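Local coordinates for probable amino acid aminotransferase (Mycobacterium tuberculosis, PDB 6Q1S), which belongs to the class IV aminotransferases, forms an assembly of two chains and binds 4'-deoxy-4'-aminopyridoxal-5'-phosphate together with 2-oxoglutaric acid, at residues M3-T6 and E10-Q13; P17-D22 and A104-V109; D23-R28 and K151-A156; Q51-S56 and L91-S96; A160-A165 and E184-T189. All coordinates share one frame; numbering follows the deposited sequence.

Contact 1 of 5, residues M3-T6 and E10-Q13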
# COMPACT_ATOMS: atom_id res chain seq x y z
N MET B 3 0.91 -14.43 -19.16
CA MET B 3 1.32 -13.83 -20.43
C MET B 3 1.56 -12.34 -20.23
O MET B 3 0.78 -11.66 -19.56
CB MET B 3 0.26 -14.04 -21.51
CG MET B 3 -0.08 -15.50 -21.78
SD MET B 3 -1.40 -15.73 -23.00
CE MET B 3 -2.10 -14.08 -23.07
N VAL B 4 2.65 -11.84 -20.81
CA VAL B 4 3.09 -10.46 -20.62
C VAL B 4 3.23 -9.80 -21.98
O VAL B 4 3.79 -10.39 -22.92
CB VAL B 4 4.43 -10.40 -19.85
CG1 VAL B 4 4.85 -8.95 -19.64
CG2 VAL B 4 4.33 -11.13 -18.53
N VAL B 5 2.72 -8.58 -22.09
CA VAL B 5 2.80 -7.79 -23.32
C VAL B 5 3.26 -6.39 -22.96
O VAL B 5 2.54 -5.65 -22.27
CB VAL B 5 1.46 -7.75 -24.07
CG1 VAL B 5 1.54 -6.79 -25.24
CG2 VAL B 5 1.08 -9.14 -24.55
N THR B 6 4.45 -6.02 -23.41
CA THR B 6 5.01 -4.70 -23.17
C THR B 6 4.37 -3.68 -24.12
O THR B 6 3.73 -4.04 -25.11
CB THR B 6 6.52 -4.71 -23.34
OG1 THR B 6 6.86 -5.05 -24.69
CG2 THR B 6 7.15 -5.72 -22.39
N GLU B 10 5.21 -6.62 -28.07
CA GLU B 10 5.73 -7.97 -28.28
C GLU B 10 5.49 -8.81 -27.02
O GLU B 10 5.57 -8.30 -25.89
CB GLU B 10 7.23 -7.95 -28.64
CG GLU B 10 7.56 -7.19 -29.92
CD GLU B 10 7.50 -5.69 -29.72
OE1 GLU B 10 7.10 -5.26 -28.62
OE2 GLU B 10 7.85 -4.94 -30.66
N ILE B 11 5.24 -10.10 -27.22
CA ILE B 11 4.84 -11.00 -26.16
C ILE B 11 6.06 -11.70 -25.59
O ILE B 11 6.79 -12.39 -26.30
CB ILE B 11 3.81 -12.02 -26.66
CG1 ILE B 11 2.55 -11.33 -27.21
CG2 ILE B 11 3.46 -13.01 -25.56
CD1 ILE B 11 2.57 -11.05 -28.69
N LEU B 12 6.28 -11.52 -24.29
CA LEU B 12 7.49 -11.98 -23.63
C LEU B 12 7.41 -13.47 -23.35
O LEU B 12 6.34 -14.02 -23.11
CB LEU B 12 7.71 -11.20 -22.33
CG LEU B 12 7.66 -9.68 -22.45
CD1 LEU B 12 8.12 -9.04 -21.15
CD2 LEU B 12 8.50 -9.19 -23.62
N GLN B 13 8.58 -14.11 -23.37
CA GLN B 13 8.68 -15.55 -23.19
C GLN B 13 8.22 -15.96 -21.79
O GLN B 13 8.64 -15.35 -20.80
CB GLN B 13 10.12 -16.01 -23.40
CG GLN B 13 10.67 -15.75 -24.79
CD GLN B 13 12.07 -16.28 -24.96
OE1 GLN B 13 12.65 -16.84 -24.03
NE2 GLN B 13 12.63 -16.11 -26.15
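Leu12 lays its CD1 methyl over Val4 and Thr6, side chains on the same face of strand 3-6: Leu12 CD1 is 3.6 Å from Val4 CG1 and 3.7 Å from Thr6 CG2. The Val4 branch that it meets stands opposite the backbone N (chi1 -179°), while Thr6 crosses the leucine at about a right angle. Next to this patch, Leu12 N donates to Val4 O at 3.1 Å with a nearly straight N-H...O angle of 164°, and Ile11 CA brings a CH to the same oxygen at 3.5 Å. The chain folds back roughly antiparallel, hairpin-like, but with a single bridge, Val5 to Ile11. Strand 3-6 is an outermost strand of the five-stranded antiparallel sheet within this chain, and Val5 bonds through its backbone to Val109. Leu18 packs on both Val4 and Leu12, and Ala21 of the second subunit touches Val4. On the other face, the Val5 and Ile11 side chains lie side by side, Val5 CG2 3.7 Å from Ile11 CG1, and Ile11 goes on to Val76 and Arg80 of helix 67-84.

Contact 2 of 5, residues P17-D22 and A104-V109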
# COMPACT_ATOMS: atom_id res chain seq x y z
N PRO B 17 11.90 -13.52 -16.04
CA PRO B 17 11.61 -12.32 -15.25
C PRO B 17 11.58 -11.07 -16.12
O PRO B 17 12.31 -10.95 -17.10
CB PRO B 17 12.77 -12.27 -14.24
CG PRO B 17 13.41 -13.62 -14.29
CD PRO B 17 13.20 -14.12 -15.68
N LEU B 18 10.70 -10.15 -15.74
CA LEU B 18 10.58 -8.86 -16.42
C LEU B 18 11.07 -7.69 -15.58
O LEU B 18 11.69 -6.77 -16.11
CB LEU B 18 9.12 -8.61 -16.83
CG LEU B 18 8.84 -7.23 -17.42
CD1 LEU B 18 9.64 -7.01 -18.69
CD2 LEU B 18 7.36 -7.05 -17.68
N LEU B 19 10.82 -7.71 -14.27
CA LEU B 19 11.07 -6.57 -13.42
C LEU B 19 12.39 -6.73 -12.67
O LEU B 19 12.75 -7.83 -12.25
CB LEU B 19 9.93 -6.39 -12.42
CG LEU B 19 8.54 -6.49 -13.05
CD1 LEU B 19 7.49 -6.75 -11.99
CD2 LEU B 19 8.23 -5.22 -13.82
N HIS B 20 13.10 -5.62 -12.51
CA HIS B 20 14.33 -5.60 -11.75
C HIS B 20 14.04 -5.58 -10.25
O HIS B 20 12.91 -5.32 -9.81
CB HIS B 20 15.18 -4.39 -12.15
CG HIS B 20 15.62 -4.42 -13.58
ND1 HIS B 20 16.91 -4.74 -13.96
CD2 HIS B 20 14.94 -4.16 -14.72
CE1 HIS B 20 17.00 -4.68 -15.28
NE2 HIS B 20 15.83 -4.33 -15.76
N ALA B 21 15.07 -5.87 -9.46
CA ALA B 21 14.90 -5.94 -8.01
C ALA B 21 14.66 -4.57 -7.39
O ALA B 21 14.20 -4.49 -6.25
CB ALA B 21 16.13 -6.59 -7.37
N ASP B 22 14.97 -3.49 -8.11
CA ASP B 22 14.83 -2.14 -7.60
C ASP B 22 13.66 -1.39 -8.23
O ASP B 22 13.58 -0.16 -8.10
CB ASP B 22 16.12 -1.35 -7.80
CG ASP B 22 16.63 -1.41 -9.22
OD1 ASP B 22 17.63 -0.72 -9.53
OD2 ASP B 22 16.00 -2.11 -10.05
N ALA B 104 12.50 6.26 -16.84
CA ALA B 104 11.42 5.62 -17.57
C ALA B 104 10.53 4.84 -16.61
O ALA B 104 11.03 4.03 -15.82
CB ALA B 104 11.98 4.69 -18.64
N PRO B 105 9.21 5.05 -16.64
CA PRO B 105 8.32 4.26 -15.80
C PRO B 105 8.10 2.87 -16.37
O PRO B 105 8.21 2.64 -17.58
CB PRO B 105 7.02 5.07 -15.81
CG PRO B 105 7.05 5.80 -17.09
CD PRO B 105 8.50 6.12 -17.36
N THR B 106 7.78 1.93 -15.48
CA THR B 106 7.51 0.55 -15.86
C THR B 106 6.05 0.41 -16.25
O THR B 106 5.16 0.89 -15.54
CB THR B 106 7.85 -0.41 -14.72
OG1 THR B 106 9.20 -0.19 -14.30
CG2 THR B 106 7.70 -1.85 -15.18
N ALA B 107 5.80 -0.22 -17.39
CA ALA B 107 4.44 -0.36 -17.91
C ALA B 107 4.33 -1.64 -18.73
O ALA B 107 5.12 -1.84 -19.66
CB ALA B 107 4.07 0.85 -18.77
N TYR B 108 3.37 -2.49 -18.38
CA TYR B 108 3.13 -3.70 -19.16
C TYR B 108 1.70 -4.17 -18.95
O TYR B 108 0.99 -3.69 -18.06
CB TYR B 108 4.14 -4.80 -18.82
CG TYR B 108 4.10 -5.30 -17.39
CD1 TYR B 108 4.86 -4.69 -16.40
CD2 TYR B 108 3.32 -6.40 -17.04
CE1 TYR B 108 4.83 -5.15 -15.10
CE2 TYR B 108 3.29 -6.86 -15.74
CZ TYR B 108 4.05 -6.24 -14.77
OH TYR B 108 4.02 -6.70 -13.48
N VAL B 109 1.30 -5.13 -19.78
CA VAL B 109 -0.04 -5.70 -19.76
C VAL B 109 0.09 -7.20 -19.50
O VAL B 109 0.96 -7.86 -20.07
CB VAL B 109 -0.77 -5.43 -21.10
CG1 VAL B 109 -1.99 -6.33 -21.24
CG2 VAL B 109 -1.17 -3.97 -21.19
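The Tyr108 ring has Leu18 CD2 over one face, in a CH-pi contact 3.9 Å from the ring centroid and 21° off its normal, displaced toward the CG and CD1 side. Leu19 reaches the same ring obliquely: its CD2 methyl lies 3.6 Å from Tyr108 CE1, and its CD1 methyl is 3.8 Å from Tyr108 OH. Leu19 CD2 also touches Thr106 CG2 at 3.7 Å, bridging two side chains that leave strand 106-113 on the same side. Tyr108 CG sits between the backbone N and the carbonyl carbon (chi1 62°), which stands the ring up from the strand to meet both leucines. No hydrogen bond joins the two segments. Thr106 OG1 lies very close to Asp23 OD2, its probable hydrogen-bond partner, and Tyr108 OH bonds to Ala21 O of the second subunit, and reciprocally. The loop 17-22 is therefore laid on strand 106-113, next to the outermost strand 3-6 of the antiparallel sheet, at the interface between the two subunits of this class IV aminotransferase.

Contact 3 of 5, residues D23-R28 and K151-A156. With PMP (4'-deoxy-4'-aminopyridoxal-5'-phosphate), chain G.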
# COMPACT_ATOMS: atom_id res chain seq x y z
N ASP B 23 12.75 -2.09 -8.91
CA ASP B 23 11.57 -1.44 -9.45
C ASP B 23 10.68 -0.97 -8.31
O ASP B 23 10.43 -1.72 -7.36
CB ASP B 23 10.80 -2.40 -10.36
CG ASP B 23 9.78 -1.69 -11.23
OD1 ASP B 23 8.76 -1.21 -10.68
OD2 ASP B 23 9.99 -1.59 -12.46
N LEU B 24 10.23 0.28 -8.39
CA LEU B 24 9.48 0.87 -7.29
C LEU B 24 8.13 0.20 -7.06
O LEU B 24 7.55 0.37 -5.99
CB LEU B 24 9.29 2.37 -7.53
CG LEU B 24 10.57 3.18 -7.30
CD1 LEU B 24 10.52 4.50 -8.05
CD2 LEU B 24 10.78 3.41 -5.81
N ALA B 25 7.64 -0.56 -8.03
CA ALA B 25 6.43 -1.35 -7.80
C ALA B 25 6.65 -2.42 -6.76
O ALA B 25 5.74 -2.75 -5.99
CB ALA B 25 5.94 -1.98 -9.11
N ALA B 26 7.86 -2.98 -6.70
CA ALA B 26 8.15 -4.08 -5.80
C ALA B 26 8.69 -3.61 -4.45
O ALA B 26 8.35 -4.20 -3.41
CB ALA B 26 9.16 -5.04 -6.44
N VAL B 27 9.51 -2.57 -4.43
CA VAL B 27 10.12 -2.17 -3.16
C VAL B 27 9.19 -1.24 -2.38
O VAL B 27 9.27 -1.18 -1.15
CB VAL B 27 11.49 -1.51 -3.40
CG1 VAL B 27 12.47 -2.53 -3.99
CG2 VAL B 27 11.36 -0.29 -4.30
N ARG B 28 8.32 -0.49 -3.07
CA ARG B 28 7.46 0.46 -2.38
C ARG B 28 6.01 0.44 -2.86
O ARG B 28 5.21 1.27 -2.41
CB ARG B 28 8.02 1.89 -2.48
CG ARG B 28 9.39 2.03 -1.85
CD ARG B 28 9.24 2.35 -0.36
NE ARG B 28 10.52 2.45 0.34
CZ ARG B 28 11.37 3.47 0.23
NH1 ARG B 28 11.10 4.49 -0.56
NH2 ARG B 28 12.51 3.45 0.92
N LYS B 151 -6.22 3.95 -7.73
CA LYS B 151 -6.07 2.50 -7.72
C LYS B 151 -4.59 2.18 -7.86
O LYS B 151 -4.07 2.04 -8.97
CB LYS B 151 -6.89 1.87 -8.83
CG LYS B 151 -7.08 0.37 -8.69
CD LYS B 151 -7.90 -0.18 -9.84
CE LYS B 151 -7.90 -1.70 -9.84
NZ LYS B 151 -8.19 -2.23 -8.48
N THR B 152 -3.90 2.08 -6.73
CA THR B 152 -2.46 1.88 -6.71
C THR B 152 -2.13 0.40 -6.55
O THR B 152 -2.99 -0.44 -6.27
CB THR B 152 -1.81 2.68 -5.59
OG1 THR B 152 -2.06 2.04 -4.33
CG2 THR B 152 -2.36 4.09 -5.55
N LEU B 153 -0.85 0.08 -6.75
CA LEU B 153 -0.34 -1.27 -6.56
C LEU B 153 -0.11 -1.62 -5.10
O LEU B 153 0.37 -2.72 -4.81
CB LEU B 153 0.96 -1.45 -7.34
CG LEU B 153 0.86 -1.38 -8.86
CD1 LEU B 153 2.24 -1.23 -9.48
CD2 LEU B 153 0.19 -2.64 -9.37
N SER B 154 -0.42 -0.71 -4.17
CA SER B 154 -0.16 -0.93 -2.75
C SER B 154 -1.42 -1.50 -2.10
O SER B 154 -2.16 -0.81 -1.39
CB SER B 154 0.30 0.36 -2.09
OG SER B 154 1.60 0.70 -2.51
N TYR B 155 -1.66 -2.79 -2.34
CA TYR B 155 -2.88 -3.45 -1.92
C TYR B 155 -2.66 -4.43 -0.77
O TYR B 155 -3.46 -5.35 -0.59
CB TYR B 155 -3.53 -4.17 -3.10
CG TYR B 155 -4.67 -3.41 -3.72
CD1 TYR B 155 -4.51 -2.08 -4.10
CD2 TYR B 155 -5.90 -4.00 -3.92
CE1 TYR B 155 -5.55 -1.37 -4.67
CE2 TYR B 155 -6.95 -3.30 -4.49
CZ TYR B 155 -6.77 -1.99 -4.86
OH TYR B 155 -7.81 -1.29 -5.42
N ALA B 156 -1.60 -4.25 0.02
CA ALA B 156 -1.33 -5.19 1.10
C ALA B 156 -2.43 -5.16 2.16
O ALA B 156 -2.84 -6.21 2.66
CB ALA B 156 0.03 -4.88 1.74
N1 PMP G . -13.02 -0.56 -4.93
C2 PMP G . -11.76 -1.04 -4.84
C2A PMP G . -10.91 -0.68 -3.65
C3 PMP G . -11.21 -1.92 -5.90
O3 PMP G . -9.95 -2.42 -5.82
C4 PMP G . -12.09 -2.24 -7.04
C4A PMP G . -11.63 -3.13 -8.17
N4A PMP G . -11.32 -4.47 -7.65
C5 PMP G . -13.45 -1.65 -7.03
C6 PMP G . -13.84 -0.84 -5.97
C5A PMP G . -14.41 -1.93 -8.16
O4P PMP G . -13.92 -1.34 -9.36
P PMP G . -14.22 -2.00 -10.80
O1P PMP G . -13.63 -3.39 -10.81
O2P PMP G . -15.72 -2.07 -11.00
O3P PMP G . -13.59 -1.16 -11.88
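Ala25 CB of the N-capped helix 24-27 meets Leu153 CD1 at 3.8 Å, the one apolar side-chain contact with the loop 151-156, which makes an ST turn and carries Lys151 and Tyr155 of the PMP pocket. Leu153 CG, opposite the carbonyl carbon (chi1 -66°), turns the methyl to the helix. Leu153 also rests on Phe33 and Ile94, and Ala26 of the second subunit packs against it. Beside this pair Ser154 OG passes Arg28 O but bonds to Gly29 O and to Ala156 N of the second subunit. Further out, side chains hold both backbones: Asp23 OD1 takes Ala25 N through its anti lone pair at 2.9 Å, and Thr152 OG1 accepts Ser154 N at 3.2 Å. Beyond the turn lies the pocket, where Lys151 bends at its last torsion (chi4 48°) to give PMP O3 a weak bond from NZ. In the plane of the Tyr155 ring, at its edge, a very short hydrogen bond of 2.5 Å links Tyr155 OH to PMP O3.

Contact 4 of 5, residues Q51-S56 and L91-S96. With PMP (4'-deoxy-4'-aminopyridoxal-5'-phosphate), chain G.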
# COMPACT_ATOMS: atom_id res chain seq x y z
N GLN B 51 -9.39 5.52 -18.76
CA GLN B 51 -9.71 6.84 -18.23
C GLN B 51 -9.37 6.92 -16.75
O GLN B 51 -8.77 7.90 -16.29
CB GLN B 51 -11.19 7.15 -18.46
CG GLN B 51 -11.50 7.62 -19.87
CD GLN B 51 -12.98 7.84 -20.10
OE1 GLN B 51 -13.81 7.60 -19.22
NE2 GLN B 51 -13.33 8.30 -21.30
N ARG B 52 -9.74 5.90 -15.98
CA ARG B 52 -9.38 5.85 -14.57
C ARG B 52 -7.88 5.67 -14.40
O ARG B 52 -7.29 6.20 -13.45
CB ARG B 52 -10.15 4.73 -13.87
CG ARG B 52 -9.87 4.61 -12.39
CD ARG B 52 -10.91 3.73 -11.74
NE ARG B 52 -10.57 2.31 -11.90
CZ ARG B 52 -11.38 1.31 -11.57
NH1 ARG B 52 -12.58 1.57 -11.05
NH2 ARG B 52 -10.99 0.06 -11.75
N LEU B 53 -7.24 4.91 -15.29
CA LEU B 53 -5.79 4.77 -15.25
C LEU B 53 -5.10 6.11 -15.45
O LEU B 53 -4.09 6.41 -14.80
CB LEU B 53 -5.32 3.76 -16.30
CG LEU B 53 -3.82 3.48 -16.33
CD1 LEU B 53 -3.42 2.63 -15.14
CD2 LEU B 53 -3.44 2.79 -17.63
N THR B 54 -5.64 6.94 -16.35
CA THR B 54 -5.08 8.27 -16.55
C THR B 54 -5.24 9.11 -15.29
O THR B 54 -4.34 9.88 -14.93
CB THR B 54 -5.76 8.95 -17.74
OG1 THR B 54 -5.48 8.20 -18.94
CG2 THR B 54 -5.25 10.38 -17.91
N GLN B 55 -6.37 8.96 -14.59
CA GLN B 55 -6.60 9.74 -13.38
C GLN B 55 -5.72 9.24 -12.24
O GLN B 55 -5.17 10.05 -11.48
CB GLN B 55 -8.08 9.68 -13.00
CG GLN B 55 -8.95 10.59 -13.84
CD GLN B 55 -8.67 12.05 -13.57
OE1 GLN B 55 -8.19 12.40 -12.49
NE2 GLN B 55 -8.97 12.91 -14.54
N SER B 56 -5.58 7.92 -12.10
CA SER B 56 -4.71 7.38 -11.06
C SER B 56 -3.26 7.81 -11.28
O SER B 56 -2.53 8.05 -10.31
CB SER B 56 -4.81 5.85 -11.03
OG SER B 56 -6.13 5.43 -10.77
N LEU B 91 -7.23 -9.66 -17.31
CA LEU B 91 -6.26 -8.77 -17.94
C LEU B 91 -5.98 -7.60 -17.01
O LEU B 91 -6.91 -6.93 -16.55
CB LEU B 91 -6.78 -8.28 -19.29
CG LEU B 91 -5.79 -7.56 -20.21
CD1 LEU B 91 -6.03 -7.95 -21.66
CD2 LEU B 91 -5.92 -6.06 -20.04
N ARG B 92 -4.70 -7.36 -16.75
CA ARG B 92 -4.29 -6.31 -15.82
C ARG B 92 -3.24 -5.42 -16.47
O ARG B 92 -2.36 -5.91 -17.18
CB ARG B 92 -3.72 -6.90 -14.52
CG ARG B 92 -4.79 -7.25 -13.49
CD ARG B 92 -4.21 -8.06 -12.33
NE ARG B 92 -3.58 -9.30 -12.75
CZ ARG B 92 -2.91 -10.11 -11.92
NH1 ARG B 92 -2.82 -9.80 -10.63
NH2 ARG B 92 -2.35 -11.22 -12.37
N LEU B 93 -3.35 -4.12 -16.23
CA LEU B 93 -2.39 -3.13 -16.71
C LEU B 93 -1.55 -2.66 -15.53
O LEU B 93 -2.07 -2.06 -14.59
CB LEU B 93 -3.11 -1.93 -17.34
CG LEU B 93 -4.42 -2.24 -18.05
CD1 LEU B 93 -5.13 -0.95 -18.43
CD2 LEU B 93 -4.14 -3.07 -19.27
N ILE B 94 -0.25 -2.93 -15.58
CA ILE B 94 0.67 -2.55 -14.50
C ILE B 94 1.46 -1.33 -14.95
O ILE B 94 2.15 -1.37 -15.98
CB ILE B 94 1.60 -3.71 -14.12
CG1 ILE B 94 0.79 -4.99 -13.88
CG2 ILE B 94 2.41 -3.35 -12.88
CD1 ILE B 94 -0.14 -4.91 -12.69
N TYR B 95 1.38 -0.25 -14.18
CA TYR B 95 2.02 1.02 -14.51
C TYR B 95 2.73 1.52 -13.25
O TYR B 95 2.09 2.06 -12.34
CB TYR B 95 0.99 2.03 -15.02
CG TYR B 95 1.58 3.31 -15.57
CD1 TYR B 95 2.74 3.29 -16.33
CD2 TYR B 95 0.96 4.53 -15.36
CE1 TYR B 95 3.28 4.46 -16.85
CE2 TYR B 95 1.48 5.70 -15.87
CZ TYR B 95 2.64 5.66 -16.61
OH TYR B 95 3.17 6.83 -17.13
N SER B 96 4.04 1.34 -13.21
CA SER B 96 4.85 1.68 -12.05
C SER B 96 5.76 2.85 -12.35
O SER B 96 6.01 3.20 -13.51
CB SER B 96 5.69 0.48 -11.61
OG SER B 96 6.94 0.89 -11.09
N1 PMP G . -13.02 -0.56 -4.93
C2 PMP G . -11.76 -1.04 -4.84
C2A PMP G . -10.91 -0.68 -3.65
C3 PMP G . -11.21 -1.92 -5.90
O3 PMP G . -9.95 -2.42 -5.82
C4 PMP G . -12.09 -2.24 -7.04
C4A PMP G . -11.63 -3.13 -8.17
N4A PMP G . -11.32 -4.47 -7.65
C5 PMP G . -13.45 -1.65 -7.03
C6 PMP G . -13.84 -0.84 -5.97
C5A PMP G . -14.41 -1.93 -8.16
O4P PMP G . -13.92 -1.34 -9.36
P PMP G . -14.22 -2.00 -10.80
O1P PMP G . -13.63 -3.39 -10.81
O2P PMP G . -15.72 -2.07 -11.00
O3P PMP G . -13.59 -1.16 -11.88
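Leu53 leaves helix 46-59 with its CB directed at strand 89-96, and its CG is set opposite the backbone N (chi1 -178°), which carries both methyls onto the strand. The branch CD2 ends 4.2 Å from Leu93 CD1, while CD1 comes 4.5 Å from Tyr95 CB, so the leucine spans two residues on one face of the strand in a loose, wholly apolar contact. Val32 of the neighbouring strand touches Leu53 as well, and Trp70 and Val74 of helix 67-84 continue the buried layer round Leu93. One residue earlier on the helix, Arg52 extends through CB, CG and CD and then bends at chi3 (83°), presenting the edge of its guanidinium to the PMP phosphate. NH2 donates to PMP O3P at 2.9 Å and NH1, more weakly, to the same oxygen at 3.0 Å. Glu34 pairs with Arg52 NE and Arg216 O takes NH1, which fixes the plane of the group. Within the helix, Arg52 O accepts both Ser56 N at 2.8 Å and Ser56 OG at 3.0 Å, the hydroxyl lying above the carbonyl plane. Thus a helix packed on the antiparallel sheet sends an arginine, from the position just before the leucine, into the site that holds the phosphate of PMP.

Contact 5 of 5, residues A160-A165 and E184-T189. With PMP (4'-deoxy-4'-aminopyridoxal-5'-phosphate), chain G; AKG (2-oxoglutaric acid), chain H.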
# COMPACT_ATOMS: atom_id res chain seq x y z
N ALA B 160 -5.06 -8.16 3.39
CA ALA B 160 -5.07 -8.56 4.80
C ALA B 160 -6.47 -8.47 5.39
O ALA B 160 -6.86 -9.31 6.20
CB ALA B 160 -4.09 -7.71 5.60
N VAL B 161 -7.24 -7.45 4.99
CA VAL B 161 -8.61 -7.32 5.46
C VAL B 161 -9.45 -8.51 5.00
O VAL B 161 -10.29 -9.03 5.75
CB VAL B 161 -9.21 -5.98 4.99
CG1 VAL B 161 -10.73 -5.99 5.09
CG2 VAL B 161 -8.63 -4.83 5.80
N LEU B 162 -9.22 -8.97 3.77
CA LEU B 162 -9.96 -10.12 3.26
C LEU B 162 -9.55 -11.40 4.00
O LEU B 162 -10.40 -12.25 4.28
CB LEU B 162 -9.73 -10.28 1.76
CG LEU B 162 -10.46 -9.27 0.87
CD1 LEU B 162 -9.92 -9.31 -0.55
CD2 LEU B 162 -11.96 -9.53 0.88
N ARG B 163 -8.26 -11.54 4.32
CA ARG B 163 -7.82 -12.70 5.09
C ARG B 163 -8.37 -12.66 6.51
O ARG B 163 -8.67 -13.71 7.08
CB ARG B 163 -6.29 -12.76 5.11
CG ARG B 163 -5.67 -13.20 3.80
CD ARG B 163 -4.19 -13.52 3.98
NE ARG B 163 -3.47 -12.42 4.62
CZ ARG B 163 -2.90 -11.42 3.96
NH1 ARG B 163 -2.95 -11.37 2.64
NH2 ARG B 163 -2.26 -10.46 4.63
N HIS B 164 -8.50 -11.47 7.09
CA HIS B 164 -9.09 -11.34 8.42
C HIS B 164 -10.53 -11.84 8.43
O HIS B 164 -10.94 -12.54 9.36
CB HIS B 164 -9.01 -9.88 8.88
CG HIS B 164 -9.80 -9.58 10.12
ND1 HIS B 164 -11.08 -9.09 10.08
CD2 HIS B 164 -9.48 -9.70 11.43
CE1 HIS B 164 -11.52 -8.92 11.31
NE2 HIS B 164 -10.57 -9.28 12.15
N ALA B 165 -11.31 -11.49 7.41
CA ALA B 165 -12.69 -11.95 7.34
C ALA B 165 -12.78 -13.43 6.99
O ALA B 165 -13.75 -14.10 7.37
CB ALA B 165 -13.47 -11.13 6.32
N GLU B 184 -16.94 1.23 0.77
CA GLU B 184 -16.78 0.32 -0.37
C GLU B 184 -16.26 -1.01 0.16
O GLU B 184 -16.13 -1.21 1.37
CB GLU B 184 -15.84 0.91 -1.42
CG GLU B 184 -14.41 1.07 -0.93
CD GLU B 184 -13.48 1.64 -2.00
OE1 GLU B 184 -12.34 2.00 -1.65
OE2 GLU B 184 -13.90 1.74 -3.17
N GLY B 185 -15.97 -1.92 -0.76
CA GLY B 185 -15.29 -3.14 -0.42
C GLY B 185 -13.80 -3.02 -0.67
O GLY B 185 -13.34 -2.13 -1.39
N PRO B 186 -13.01 -3.92 -0.09
CA PRO B 186 -11.56 -3.92 -0.37
C PRO B 186 -11.22 -4.24 -1.81
O PRO B 186 -10.08 -4.01 -2.23
CB PRO B 186 -11.02 -5.00 0.58
CG PRO B 186 -12.19 -5.87 0.87
CD PRO B 186 -13.38 -4.96 0.89
N ARG B 187 -12.17 -4.76 -2.59
CA ARG B 187 -11.92 -5.05 -4.00
C ARG B 187 -13.19 -4.90 -4.84
O ARG B 187 -13.25 -5.47 -5.94
CB ARG B 187 -11.35 -6.46 -4.16
CG ARG B 187 -12.26 -7.57 -3.64
CD ARG B 187 -11.62 -8.93 -3.81
NE ARG B 187 -12.37 -9.99 -3.14
CZ ARG B 187 -11.87 -11.18 -2.82
NH1 ARG B 187 -10.60 -11.46 -3.11
NH2 ARG B 187 -12.62 -12.08 -2.21
N SER B 188 -14.18 -4.15 -4.38
CA SER B 188 -15.46 -4.08 -5.08
C SER B 188 -16.19 -2.81 -4.68
O SER B 188 -15.81 -2.11 -3.74
CB SER B 188 -16.31 -5.31 -4.79
OG SER B 188 -16.30 -5.62 -3.41
N THR B 189 -17.27 -2.53 -5.41
CA THR B 189 -18.14 -1.39 -5.18
C THR B 189 -19.46 -1.87 -4.60
O THR B 189 -20.02 -2.87 -5.05
CB THR B 189 -18.39 -0.62 -6.48
OG1 THR B 189 -17.15 -0.13 -6.99
CG2 THR B 189 -19.33 0.55 -6.24
N1 PMP G . -13.02 -0.56 -4.93
C2 PMP G . -11.76 -1.04 -4.84
C2A PMP G . -10.91 -0.68 -3.65
C3 PMP G . -11.21 -1.92 -5.90
O3 PMP G . -9.95 -2.42 -5.82
C4 PMP G . -12.09 -2.24 -7.04
C4A PMP G . -11.63 -3.13 -8.17
N4A PMP G . -11.32 -4.47 -7.65
C5 PMP G . -13.45 -1.65 -7.03
C6 PMP G . -13.84 -0.84 -5.97
C5A PMP G . -14.41 -1.93 -8.16
O4P PMP G . -13.92 -1.34 -9.36
P PMP G . -14.22 -2.00 -10.80
O1P PMP G . -13.63 -3.39 -10.81
O2P PMP G . -15.72 -2.07 -11.00
O3P PMP G . -13.59 -1.16 -11.88
C1 AKG H . -11.31 -9.41 -7.87
O1 AKG H . -11.62 -10.21 -6.96
O2 AKG H . -11.93 -9.35 -8.95
C2 AKG H . -10.17 -8.52 -7.66
O5 AKG H . -10.32 -7.31 -7.77
C3 AKG H . -8.82 -9.09 -7.29
C4 AKG H . -8.70 -9.19 -5.78
C5 AKG H . -8.15 -10.54 -5.39
O3 AKG H . -7.74 -11.29 -6.30
O4 AKG H . -8.12 -10.84 -4.18
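Helix 156-166 passes the segment 184-189, a loop that leads into strand 189-194 and walls the PMP pocket of the class IV aminotransferase fold, with Leu162 CA 7.4 Å from Pro186 CA. Leu162 fits into the angle between Pro186 and Arg187: its CD2 methyl touches Pro186 CG at 3.7 Å, and its CD1 methyl lies over one face of the Arg187 guanidinium, 3.4 Å from NH1. Arg187 CG is placed between the backbone N and the carbonyl carbon (chi1 60°), and the chain then runs extended to NE, across the leucine. With that face covered, the edge of the group serves 2-oxoglutaric acid, NH1 donating to AKG O4 at 2.8 Å (131°); Asp172 makes a long, weak ion pair with NE. Val161 is a looser neighbour of the Pro186 ring and also packs on Val173 and Phe175. Earlier in the loop, Glu184 OE2 approaches PMP N1 to 3.0 Å while accepting Leu215 N. At the arginine's own backbone, PMP N4A donates to Arg187 O at 2.8 Å.

Overall arrangement
Contact 1 lies at the surface, contact 4 is buried, and contacts 2, 3 and 5 are partly buried. Contacts 1, 2 and 4 share the antiparallel sheet, through the adjacent strands 3-6, 106-113 and 89-96. Contact 1 alone has a hydrogen bond across its segments; the other four meet there mainly through apolar groups and find their polar partners in the ligands, in other parts of the chain or in the second subunit. All five contacts touch the second subunit, contacts 2 and 3 exchange hydrogen bonds with it, and a probable hydrogen bond of Thr106 with Asp23 joins these two. Contacts 3, 4 and 5 approach PMP at its O3, its phosphate and its amino group in turn.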